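Local coordinates for protein DNMT2 (Spodoptera frugiperda, PDB 4H0N) that probably methylates cytosine 38 in the anticodon loop of tRNA(Asp) and also cytosine in DNA, using S-adenosyl-L-methionine as methyl donor, at residues F99-L102 with I103-D107. The protein carries 3 engineered substitutions. Numbering follows the deposited sequence.
Sequences FLYL and IGILD. With CA (calcium ion), chain F.
Tyr101 and Ile105, one helical turn apart in helix 99-105, illustrate how an aromatic ring can lie against the branch of a residue four positions on. Ile105 CG2 sits over one face of the ring in a CH-pi contact, displaced toward the rim and 4.1 Å from the centroid of the Tyr101 ring. Tyr101 CG stands anti to the backbone N (chi1 175°), which swings the ring along the helix to meet the isoleucine. Ile105 CD1 touches Tyr101 CE1 as well and runs alongside Leu102, 4.2 Å from Leu102 CD2, both side chains pointing the same way. An alanine in place of Ile105 would probably strip the tyrosine face of its methyl cover, leave Leu102 CD2 without this neighbour and let the ring turn more freely.

On another flank Ile103 CD1 reaches back between two residues of the preceding turn, 4.0 Å from Leu100 CD2 and 4.1 Å from Phe99 CE2. The phenylalanine crosses Ile103 at about a right angle and also packs on Met117 of strand 114-119, while Phe132 of helix 127-138 backs Ile103. Beneath these side chains run i to i+4 backbone bonds, among them Ile105 N to Tyr101 O at 3.1 Å.

Toward the end of the segment two oxygens turn to a metal: calcium is bound by Gly104 O at 2.9 Å and Asp107 OD1 at 2.5 Å. The chemistry thus changes along these nine residues, from apolar packing against the Rossmann-like core to a metal site in which the negative charge of the Asp107 carboxylate is probably offset by calcium, helped by Lys135, which bonds weakly to OD1.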
# COMPACT_ATOMS: atom_id res chain seq x y z
N PHE A 99 -2.61 -6.80 -15.83
CA PHE A 99 -1.50 -5.89 -16.13
C PHE A 99 -0.96 -6.04 -17.55
O PHE A 99 -0.55 -5.05 -18.17
CB PHE A 99 -0.37 -6.08 -15.12
CG PHE A 99 0.64 -4.97 -15.13
CD1 PHE A 99 0.23 -3.65 -14.95
CD2 PHE A 99 1.98 -5.23 -15.31
CE1 PHE A 99 1.15 -2.62 -14.96
CE2 PHE A 99 2.91 -4.20 -15.32
CZ PHE A 99 2.50 -2.89 -15.15
N LEU A 100 -0.95 -7.27 -18.05
CA LEU A 100 -0.48 -7.54 -19.41
C LEU A 100 -1.24 -6.72 -20.45
O LEU A 100 -0.69 -6.37 -21.50
CB LEU A 100 -0.59 -9.03 -19.74
CG LEU A 100 0.54 -9.91 -19.22
CD1 LEU A 100 0.48 -11.28 -19.86
CD2 LEU A 100 1.89 -9.26 -19.48
N TYR A 101 -2.51 -6.43 -20.16
CA TYR A 101 -3.33 -5.62 -21.05
C TYR A 101 -2.79 -4.20 -21.16
O TYR A 101 -2.82 -3.60 -22.23
CB TYR A 101 -4.77 -5.60 -20.56
CG TYR A 101 -5.65 -4.68 -21.38
CD1 TYR A 101 -6.07 -3.46 -20.88
CD2 TYR A 101 -6.04 -5.04 -22.67
CE1 TYR A 101 -6.87 -2.62 -21.63
CE2 TYR A 101 -6.84 -4.21 -23.43
CZ TYR A 101 -7.25 -3.00 -22.91
OH TYR A 101 -8.05 -2.17 -23.66
N LEU A 102 -2.30 -3.66 -20.04
CA LEU A 102 -1.76 -2.31 -20.03
C LEU A 102 -0.50 -2.20 -20.87
O LEU A 102 -0.39 -1.32 -21.73
CB LEU A 102 -1.48 -1.85 -18.60
CG LEU A 102 -2.72 -1.73 -17.71
CD1 LEU A 102 -2.36 -1.11 -16.37
CD2 LEU A 102 -3.81 -0.93 -18.40
N ILE A 103 0.45 -3.10 -20.62
CA ILE A 103 1.69 -3.16 -21.39
C ILE A 103 1.39 -3.17 -22.88
O ILE A 103 2.08 -2.51 -23.67
CB ILE A 103 2.49 -4.43 -21.03
CG1 ILE A 103 2.92 -4.39 -19.56
CG2 ILE A 103 3.70 -4.57 -21.95
CD1 ILE A 103 3.62 -5.64 -19.09
N GLY A 104 0.35 -3.90 -23.25
CA GLY A 104 -0.10 -3.94 -24.63
C GLY A 104 -0.48 -2.57 -25.15
O GLY A 104 0.14 -2.08 -26.08
N ILE A 105 -1.46 -1.94 -24.51
CA ILE A 105 -2.04 -0.70 -25.03
C ILE A 105 -1.17 0.53 -24.84
O ILE A 105 -1.63 1.64 -25.09
CB ILE A 105 -3.41 -0.38 -24.40
CG1 ILE A 105 -3.28 -0.19 -22.89
CG2 ILE A 105 -4.43 -1.45 -24.75
CD1 ILE A 105 -4.46 0.50 -22.26
N LEU A 106 0.07 0.36 -24.40
CA LEU A 106 0.91 1.52 -24.11
C LEU A 106 1.27 2.35 -25.35
O LEU A 106 1.26 3.58 -25.32
CB LEU A 106 2.17 1.11 -23.35
CG LEU A 106 2.92 2.25 -22.66
CD1 LEU A 106 1.96 3.11 -21.83
CD2 LEU A 106 4.02 1.69 -21.78
N ASP A 107 1.56 1.67 -26.46
CA ASP A 107 1.97 2.34 -27.69
C ASP A 107 0.87 3.21 -28.30
O ASP A 107 1.12 3.98 -29.22
CB ASP A 107 2.43 1.31 -28.72
CG ASP A 107 1.34 0.31 -29.06
OD1 ASP A 107 0.63 -0.12 -28.13
OD2 ASP A 107 1.19 -0.05 -30.25
CA CA F . -0.16 -2.34 -28.93